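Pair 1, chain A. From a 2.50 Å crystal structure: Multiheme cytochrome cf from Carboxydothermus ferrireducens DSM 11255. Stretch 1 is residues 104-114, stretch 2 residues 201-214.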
# COMPACT_ATOMS: atom_id res chain seq x y z
N ASN A 104 -0.29 -16.01 34.59
CA ASN A 104 0.34 -14.73 34.29
C ASN A 104 1.86 -14.85 34.22
O ASN A 104 2.50 -14.23 33.37
CB ASN A 104 -0.06 -13.68 35.33
CG ASN A 104 -1.49 -13.22 35.17
OD1 ASN A 104 -2.08 -13.36 34.10
ND2 ASN A 104 -2.05 -12.65 36.22
N VAL A 105 2.45 -15.66 35.11
CA VAL A 105 3.90 -15.84 35.08
C VAL A 105 4.34 -16.53 33.80
O VAL A 105 5.33 -16.13 33.17
CB VAL A 105 4.37 -16.61 36.33
CG1 VAL A 105 5.86 -16.88 36.27
CG2 VAL A 105 4.02 -15.83 37.59
N VAL A 106 3.61 -17.56 33.38
CA VAL A 106 3.97 -18.26 32.14
C VAL A 106 3.76 -17.35 30.94
O VAL A 106 4.59 -17.30 30.03
CB VAL A 106 3.18 -19.57 32.01
CG1 VAL A 106 3.44 -20.21 30.65
CG2 VAL A 106 3.56 -20.52 33.12
N LYS A 107 2.66 -16.60 30.93
CA LYS A 107 2.35 -15.71 29.82
C LYS A 107 3.50 -14.73 29.56
O LYS A 107 3.90 -14.51 28.42
CB LYS A 107 1.05 -14.96 30.11
CG LYS A 107 0.25 -14.58 28.89
CD LYS A 107 -1.20 -14.29 29.26
N GLU A 108 4.06 -14.18 30.64
CA GLU A 108 5.16 -13.22 30.50
C GLU A 108 6.50 -13.92 30.31
O GLU A 108 7.32 -13.47 29.51
CB GLU A 108 5.20 -12.29 31.70
CG GLU A 108 4.26 -11.10 31.60
CD GLU A 108 4.66 -10.14 30.48
OE1 GLU A 108 4.07 -10.23 29.38
OE2 GLU A 108 5.56 -9.31 30.70
N PHE A 109 6.75 -15.01 31.04
CA PHE A 109 7.97 -15.78 30.84
C PHE A 109 8.04 -16.31 29.41
O PHE A 109 9.11 -16.33 28.80
CB PHE A 109 8.05 -16.93 31.84
CG PHE A 109 8.62 -16.54 33.18
CD1 PHE A 109 8.28 -15.34 33.78
CD2 PHE A 109 9.49 -17.39 33.85
CE1 PHE A 109 8.81 -14.98 35.01
CE2 PHE A 109 10.02 -17.04 35.08
CZ PHE A 109 9.68 -15.83 35.66
N ALA A 110 6.90 -16.74 28.85
CA ALA A 110 6.89 -17.21 27.47
C ALA A 110 7.14 -16.06 26.50
O ALA A 110 7.98 -16.18 25.60
CB ALA A 110 5.56 -17.89 27.17
N ARG A 111 6.44 -14.94 26.67
CA ARG A 111 6.58 -13.83 25.75
C ARG A 111 8.03 -13.37 25.62
O ARG A 111 8.55 -13.21 24.51
CB ARG A 111 5.70 -12.66 26.20
CG ARG A 111 5.95 -11.39 25.39
CD ARG A 111 5.18 -10.19 25.92
NE ARG A 111 5.68 -9.71 27.21
CZ ARG A 111 6.80 -9.00 27.36
NH1 ARG A 111 7.55 -8.69 26.32
NH2 ARG A 111 7.17 -8.58 28.57
N VAL A 112 8.69 -13.15 26.76
CA VAL A 112 10.03 -12.58 26.74
C VAL A 112 11.02 -13.59 26.17
O VAL A 112 11.95 -13.23 25.44
CB VAL A 112 10.42 -12.09 28.14
CG1 VAL A 112 11.89 -11.69 28.19
CG2 VAL A 112 9.54 -10.94 28.54
N SER A 113 10.84 -14.88 26.49
CA SER A 113 11.77 -15.90 26.04
C SER A 113 11.56 -16.31 24.59
O SER A 113 12.49 -16.83 23.96
CB SER A 113 11.67 -17.13 26.96
OG SER A 113 10.34 -17.62 26.99
N GLY A 114 10.37 -16.09 24.04
CA GLY A 114 10.05 -16.62 22.74
C GLY A 114 9.61 -18.07 22.74
O GLY A 114 9.29 -18.60 21.68
N GLU A 201 9.90 -11.81 44.52
CA GLU A 201 10.63 -12.95 43.99
C GLU A 201 10.25 -13.23 42.53
O GLU A 201 11.11 -13.61 41.73
CB GLU A 201 10.37 -14.18 44.86
CG GLU A 201 10.95 -14.04 46.26
CD GLU A 201 10.71 -15.27 47.12
OE1 GLU A 201 9.52 -15.58 47.39
OE2 GLU A 201 11.69 -15.94 47.49
N VAL A 202 8.98 -13.04 42.18
CA VAL A 202 8.56 -13.16 40.79
C VAL A 202 9.27 -12.14 39.92
O VAL A 202 9.81 -12.46 38.85
CB VAL A 202 7.03 -13.02 40.67
CG1 VAL A 202 6.61 -12.97 39.21
CG2 VAL A 202 6.33 -14.17 41.39
N VAL A 203 9.31 -10.88 40.38
CA VAL A 203 9.92 -9.81 39.59
C VAL A 203 11.42 -10.02 39.48
O VAL A 203 12.02 -9.79 38.42
CB VAL A 203 9.57 -8.45 40.21
CG1 VAL A 203 10.48 -7.35 39.67
CG2 VAL A 203 8.12 -8.12 39.93
N LYS A 204 12.06 -10.48 40.56
CA LYS A 204 13.49 -10.78 40.49
C LYS A 204 13.76 -11.92 39.52
O LYS A 204 14.80 -11.95 38.86
CB LYS A 204 14.02 -11.11 41.89
CG LYS A 204 15.53 -11.24 41.99
CD LYS A 204 16.02 -10.79 43.35
CE LYS A 204 17.51 -11.04 43.52
NZ LYS A 204 17.81 -12.49 43.62
N ALA A 205 12.82 -12.86 39.40
CA ALA A 205 12.96 -13.93 38.42
C ALA A 205 12.70 -13.42 37.01
O ALA A 205 13.43 -13.76 36.07
CB ALA A 205 12.02 -15.09 38.77
N PHE A 206 11.67 -12.58 36.85
CA PHE A 206 11.36 -12.00 35.54
C PHE A 206 12.53 -11.16 35.02
O PHE A 206 12.84 -11.19 33.83
CB PHE A 206 10.08 -11.17 35.64
CG PHE A 206 9.63 -10.59 34.33
CD1 PHE A 206 9.35 -11.40 33.24
CD2 PHE A 206 9.48 -9.22 34.19
CE1 PHE A 206 8.93 -10.86 32.04
CE2 PHE A 206 9.06 -8.66 32.99
CZ PHE A 206 8.79 -9.49 31.91
N ASN A 207 13.19 -10.42 35.92
CA ASN A 207 14.34 -9.61 35.52
C ASN A 207 15.45 -10.49 34.96
O ASN A 207 16.15 -10.10 34.01
CB ASN A 207 14.84 -8.78 36.70
CG ASN A 207 13.88 -7.67 37.08
OD1 ASN A 207 12.99 -7.31 36.30
ND2 ASN A 207 14.03 -7.15 38.29
N ALA A 208 15.65 -11.68 35.54
CA ALA A 208 16.67 -12.59 35.03
C ALA A 208 16.30 -13.12 33.64
O ALA A 208 17.19 -13.35 32.81
CB ALA A 208 16.87 -13.75 36.00
N VAL A 209 15.01 -13.32 33.38
CA VAL A 209 14.57 -13.67 32.04
C VAL A 209 14.80 -12.50 31.08
O VAL A 209 15.26 -12.68 29.95
CB VAL A 209 13.09 -14.11 32.05
CG1 VAL A 209 12.64 -14.46 30.65
CG2 VAL A 209 12.88 -15.27 33.00
N GLN A 210 14.49 -11.28 31.54
CA GLN A 210 14.71 -10.10 30.70
C GLN A 210 16.18 -9.85 30.44
O GLN A 210 16.54 -9.31 29.38
CB GLN A 210 14.07 -8.87 31.34
CG GLN A 210 12.59 -8.72 31.06
CD GLN A 210 11.98 -7.52 31.77
OE1 GLN A 210 12.18 -7.33 32.97
NE2 GLN A 210 11.26 -6.70 31.02
N ALA A 211 17.05 -10.21 31.38
CA ALA A 211 18.49 -10.04 31.17
C ALA A 211 19.00 -10.98 30.09
O ALA A 211 19.88 -10.62 29.30
CB ALA A 211 19.25 -10.25 32.48
N LYS A 212 18.45 -12.20 30.03
CA LYS A 212 18.91 -13.17 29.04
C LYS A 212 18.39 -12.86 27.64
O LYS A 212 19.09 -13.12 26.66
CB LYS A 212 18.48 -14.58 29.45
CG LYS A 212 19.07 -15.67 28.55
CD LYS A 212 18.32 -16.98 28.69
CE LYS A 212 18.69 -17.93 27.56
NZ LYS A 212 20.10 -18.38 27.64
N TYR A 213 17.18 -12.31 27.53
CA TYR A 213 16.59 -11.93 26.25
C TYR A 213 16.32 -10.43 26.24
O TYR A 213 15.16 -10.00 26.25
CB TYR A 213 15.30 -12.70 25.98
CG TYR A 213 15.37 -14.18 26.27
CD1 TYR A 213 15.92 -15.06 25.36
CD2 TYR A 213 14.88 -14.69 27.46
CE1 TYR A 213 15.98 -16.42 25.62
CE2 TYR A 213 14.93 -16.04 27.74
CZ TYR A 213 15.48 -16.90 26.81
OH TYR A 213 15.53 -18.24 27.09
N PRO A 214 17.37 -9.60 26.19
CA PRO A 214 17.15 -8.16 26.28
C PRO A 214 16.54 -7.59 25.01
O PRO A 214 16.75 -8.10 23.91
CB PRO A 214 18.56 -7.61 26.51
CG PRO A 214 19.44 -8.59 25.83
CD PRO A 214 18.79 -9.94 26.00
O HOH W 1 9.64 -7.42 28.82
O HOH W 2 12.78 -10.12 24.67

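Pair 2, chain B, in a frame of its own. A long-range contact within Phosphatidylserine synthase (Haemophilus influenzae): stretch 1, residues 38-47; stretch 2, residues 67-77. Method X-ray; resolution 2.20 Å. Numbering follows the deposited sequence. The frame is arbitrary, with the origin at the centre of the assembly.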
# COMPACT_ATOMS: atom_id res chain seq x y z
N PHE B 38 -16.93 31.13 -1.73
CA PHE B 38 -15.56 30.69 -1.60
C PHE B 38 -14.65 31.35 -2.65
O PHE B 38 -13.60 31.90 -2.31
CB PHE B 38 -15.54 29.14 -1.73
CG PHE B 38 -14.16 28.52 -1.68
CD1 PHE B 38 -13.28 28.79 -0.61
CD2 PHE B 38 -13.77 27.63 -2.66
CE1 PHE B 38 -11.99 28.17 -0.56
CE2 PHE B 38 -12.50 27.02 -2.64
CZ PHE B 38 -11.61 27.28 -1.59
N LYS B 39 -15.05 31.28 -3.92
CA LYS B 39 -14.38 32.01 -4.97
C LYS B 39 -14.26 33.51 -4.64
O LYS B 39 -13.20 34.11 -4.78
CB LYS B 39 -15.11 31.86 -6.29
CG LYS B 39 -14.36 32.57 -7.42
CD LYS B 39 -15.03 32.45 -8.76
CE LYS B 39 -14.31 33.27 -9.76
NZ LYS B 39 -15.06 33.31 -11.05
N THR B 40 -15.34 34.12 -4.19
CA THR B 40 -15.28 35.54 -3.87
C THR B 40 -14.29 35.84 -2.74
O THR B 40 -13.51 36.79 -2.84
CB THR B 40 -16.67 36.01 -3.53
OG1 THR B 40 -17.53 35.57 -4.58
CG2 THR B 40 -16.72 37.56 -3.43
N GLN B 41 -14.31 35.03 -1.68
CA GLN B 41 -13.37 35.18 -0.58
C GLN B 41 -11.90 35.02 -1.00
O GLN B 41 -11.09 35.88 -0.68
CB GLN B 41 -13.70 34.25 0.61
CG GLN B 41 -14.76 34.81 1.55
CD GLN B 41 -14.58 36.29 1.86
OE1 GLN B 41 -13.53 36.72 2.31
NE2 GLN B 41 -15.60 37.08 1.58
N ILE B 42 -11.58 33.97 -1.74
CA ILE B 42 -10.22 33.80 -2.30
C ILE B 42 -9.77 35.10 -2.97
O ILE B 42 -8.75 35.66 -2.61
CB ILE B 42 -10.12 32.63 -3.30
CG1 ILE B 42 -10.35 31.30 -2.59
CG2 ILE B 42 -8.74 32.61 -4.00
CD1 ILE B 42 -10.71 30.20 -3.56
N ILE B 43 -10.55 35.59 -3.92
CA ILE B 43 -10.21 36.81 -4.63
C ILE B 43 -9.98 38.04 -3.72
O ILE B 43 -8.96 38.72 -3.84
CB ILE B 43 -11.24 37.13 -5.71
CG1 ILE B 43 -11.20 36.01 -6.76
CG2 ILE B 43 -10.95 38.52 -6.34
CD1 ILE B 43 -12.24 36.15 -7.89
N GLU B 44 -10.90 38.26 -2.79
CA GLU B 44 -10.82 39.39 -1.86
C GLU B 44 -9.57 39.31 -0.94
O GLU B 44 -8.89 40.33 -0.64
CB GLU B 44 -12.08 39.37 -1.01
CG GLU B 44 -12.37 40.64 -0.29
CD GLU B 44 -13.74 40.63 0.38
OE1 GLU B 44 -14.53 39.69 0.14
OE2 GLU B 44 -14.03 41.58 1.14
N LEU B 45 -9.29 38.09 -0.51
CA LEU B 45 -8.15 37.83 0.36
C LEU B 45 -6.81 38.01 -0.38
O LEU B 45 -5.85 38.57 0.20
CB LEU B 45 -8.24 36.43 0.99
CG LEU B 45 -9.28 36.37 2.12
CD1 LEU B 45 -9.36 34.95 2.65
CD2 LEU B 45 -8.97 37.41 3.25
N ILE B 46 -6.75 37.59 -1.65
CA ILE B 46 -5.54 37.76 -2.46
C ILE B 46 -5.29 39.25 -2.69
O ILE B 46 -4.15 39.71 -2.48
CB ILE B 46 -5.62 37.00 -3.81
CG1 ILE B 46 -5.52 35.48 -3.60
CG2 ILE B 46 -4.51 37.46 -4.78
CD1 ILE B 46 -5.95 34.67 -4.82
N ARG B 47 -6.33 40.00 -3.06
CA ARG B 47 -6.20 41.44 -3.35
C ARG B 47 -5.75 42.25 -2.17
O ARG B 47 -5.15 43.30 -2.34
CB ARG B 47 -7.51 42.03 -3.87
CG ARG B 47 -7.88 41.55 -5.25
CD ARG B 47 -9.27 41.96 -5.69
NE ARG B 47 -9.44 41.59 -7.09
CZ ARG B 47 -10.56 41.73 -7.79
NH1 ARG B 47 -11.66 42.21 -7.24
NH2 ARG B 47 -10.59 41.36 -9.07
N GLN B 67 -7.03 30.16 -13.89
CA GLN B 67 -6.41 31.28 -14.54
C GLN B 67 -6.80 32.59 -13.88
O GLN B 67 -5.96 33.47 -13.70
CB GLN B 67 -6.79 31.31 -16.03
CG GLN B 67 -6.16 32.47 -16.83
CD GLN B 67 -4.65 32.29 -17.05
OE1 GLN B 67 -4.22 31.35 -17.71
NE2 GLN B 67 -3.85 33.18 -16.45
N GLU B 68 -8.08 32.73 -13.54
CA GLU B 68 -8.57 33.93 -12.86
C GLU B 68 -7.87 34.05 -11.51
O GLU B 68 -7.40 35.14 -11.15
CB GLU B 68 -10.07 33.85 -12.68
CG GLU B 68 -10.69 35.18 -12.28
CD GLU B 68 -12.20 35.12 -12.13
OE1 GLU B 68 -12.83 34.12 -12.57
OE2 GLU B 68 -12.76 36.09 -11.56
N ILE B 69 -7.73 32.95 -10.78
CA ILE B 69 -7.09 33.04 -9.47
C ILE B 69 -5.61 33.37 -9.61
O ILE B 69 -5.11 34.26 -8.91
CB ILE B 69 -7.32 31.80 -8.57
CG1 ILE B 69 -8.81 31.52 -8.36
CG2 ILE B 69 -6.62 31.97 -7.22
CD1 ILE B 69 -9.67 32.77 -8.07
N LEU B 70 -4.93 32.69 -10.53
CA LEU B 70 -3.49 32.92 -10.71
C LEU B 70 -3.21 34.34 -11.20
O LEU B 70 -2.22 34.96 -10.80
CB LEU B 70 -2.89 31.89 -11.65
CG LEU B 70 -1.36 31.87 -11.77
CD1 LEU B 70 -0.72 31.82 -10.38
CD2 LEU B 70 -0.90 30.69 -12.63
N ASP B 71 -4.09 34.86 -12.06
CA ASP B 71 -4.06 36.27 -12.47
C ASP B 71 -4.13 37.25 -11.30
O ASP B 71 -3.42 38.27 -11.32
CB ASP B 71 -5.20 36.59 -13.42
CG ASP B 71 -4.95 36.07 -14.80
OD1 ASP B 71 -3.77 35.81 -15.13
OD2 ASP B 71 -5.93 35.90 -15.54
N GLU B 72 -4.99 36.97 -10.32
CA GLU B 72 -5.07 37.77 -9.10
C GLU B 72 -3.75 37.77 -8.33
O GLU B 72 -3.32 38.82 -7.85
CB GLU B 72 -6.22 37.35 -8.18
CG GLU B 72 -7.63 37.56 -8.76
CD GLU B 72 -8.00 39.01 -8.95
OE1 GLU B 72 -7.39 39.92 -8.34
OE2 GLU B 72 -8.93 39.24 -9.75
N ILE B 73 -3.11 36.59 -8.25
CA ILE B 73 -1.82 36.44 -7.56
C ILE B 73 -0.75 37.31 -8.20
O ILE B 73 -0.06 38.05 -7.52
CB ILE B 73 -1.29 34.97 -7.61
CG1 ILE B 73 -2.26 34.02 -6.90
CG2 ILE B 73 0.15 34.87 -7.01
CD1 ILE B 73 -2.19 34.07 -5.41
N TYR B 74 -0.62 37.21 -9.53
CA TYR B 74 0.43 37.90 -10.27
C TYR B 74 0.21 39.39 -10.16
O TYR B 74 1.15 40.16 -10.07
CB TYR B 74 0.46 37.45 -11.74
CG TYR B 74 1.33 36.24 -11.97
CD1 TYR B 74 2.70 36.39 -12.21
CD2 TYR B 74 0.80 34.97 -11.97
CE1 TYR B 74 3.53 35.30 -12.42
CE2 TYR B 74 1.62 33.85 -12.17
CZ TYR B 74 2.98 34.03 -12.40
OH TYR B 74 3.79 32.96 -12.60
N ARG B 75 -1.06 39.81 -10.14
CA ARG B 75 -1.36 41.21 -10.00
C ARG B 75 -0.87 41.75 -8.65
O ARG B 75 -0.22 42.80 -8.62
CB ARG B 75 -2.85 41.46 -10.24
CG ARG B 75 -3.33 42.88 -10.02
CD ARG B 75 -4.86 42.91 -10.15
NE ARG B 75 -5.54 44.09 -9.58
CZ ARG B 75 -5.71 44.32 -8.27
NH1 ARG B 75 -5.20 43.50 -7.34
NH2 ARG B 75 -6.37 45.41 -7.89
N VAL B 76 -1.15 41.05 -7.54
CA VAL B 76 -0.73 41.56 -6.23
C VAL B 76 0.77 41.48 -6.07
O VAL B 76 1.38 42.37 -5.46
CB VAL B 76 -1.44 40.90 -5.01
CG1 VAL B 76 -2.84 41.37 -4.94
CG2 VAL B 76 -1.34 39.37 -5.02
N LYS B 77 1.35 40.43 -6.66
CA LYS B 77 2.78 40.18 -6.64
C LYS B 77 3.53 41.23 -7.45
O LYS B 77 4.64 41.60 -7.10
CB LYS B 77 3.07 38.78 -7.15
CG LYS B 77 4.52 38.44 -7.19
CD LYS B 77 5.13 38.31 -5.79
CE LYS B 77 6.63 38.40 -5.90
NZ LYS B 77 7.29 38.15 -4.58

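What geometry do the two contacts share? Each is a pair of nearly parallel helices running in the same direction, with an angle of 14° in pair 1 and 12° in pair 2 and axes that approach to 9.5 and 9.4 Å. Fourteen central residues superpose with an RMSD of 0.3 Å, and the buried surfaces are close, 523 and 541 Å². The match weakens at one end: in pair 1 Tyr213(A) leaves helical geometry, whereas its counterpart Val76(B) is still helical, and the CA atoms of Pro214(A) and Lys77(B) lie 1.9 Å apart.

Which residue plugs into the opposite helix? The two pairs reverse the roles. In pair 1 the knob comes from the second helix: the Phe206(A) ring sits among Glu108(A), Phe109(A), Arg111(A) and Val112(A), with its CE1 3.6 Å from CG2 of Val112(A). In pair 2 the knob is Ile46(B), the match of Val112(A), lodged among Ile69(B), Glu72(B), Ile73(B) and Val76(B). Its CD1 lies 3.7 Å from CG2 of Ile69(B), which occupies the place of Phe206(A). The same two positions therefore meet in both pairs, a valine against a large ring in one and two isoleucines in the other.

How is the space beside this central contact filled? Phe109(A) matches Ile43(B), and both begin sideways but bring their ends nearer the other helix. The Phe109(A) ring takes CG2 of Val209(A) over one face, 4.1 Å from the ring centroid, while CB of Ala205(A) lies at its edge, 4.0 Å from CZ. In pair 2 the chain at this position is smaller, and the facing residues are longer: Glu68(B) replaces Ala205(A) and Glu72(B) replaces Val209(A). CD1 of Ile43(B) comes 3.7 Å from OE2 of Glu68(B), and its CG2 is 4.0 Å from CD of Glu72(B). At the next inward position, Glu108(A) brings OE2 3.5 Å from CZ of Phe206(A), whereas Ile42(B) makes an apolar contact, CG2 to CG2 of Ile69(B) at 3.9 Å.

Where do the charges go? In pair 1 no direct hydrogen bond crosses between the stretches. Glu108(A) and Arg111(A) pair within their own helix, with NE of Arg111(A) 2.8 Å from OE1 of Glu108(A) in a salt bridge, and a water links NH2 of Arg111(A) to NE2 of Gln210(A). Pair 2 sends its charges across. NZ of Lys39(B), at the position of Val105(A), lies 2.8 Å from OE1 of Glu68(B), and Arg47(B), at the position of Ser113(A), grips Glu72(B) through NE to OE1 at 2.9 Å and NH2 to OE2 at 2.8 Å. Ser113(A) instead lays its CA over a face of the Tyr213(A) ring, 3.7 Å from the centroid; at the matched place, CG1 of Val76(B) packs 3.7 Å from CA of Arg47(B).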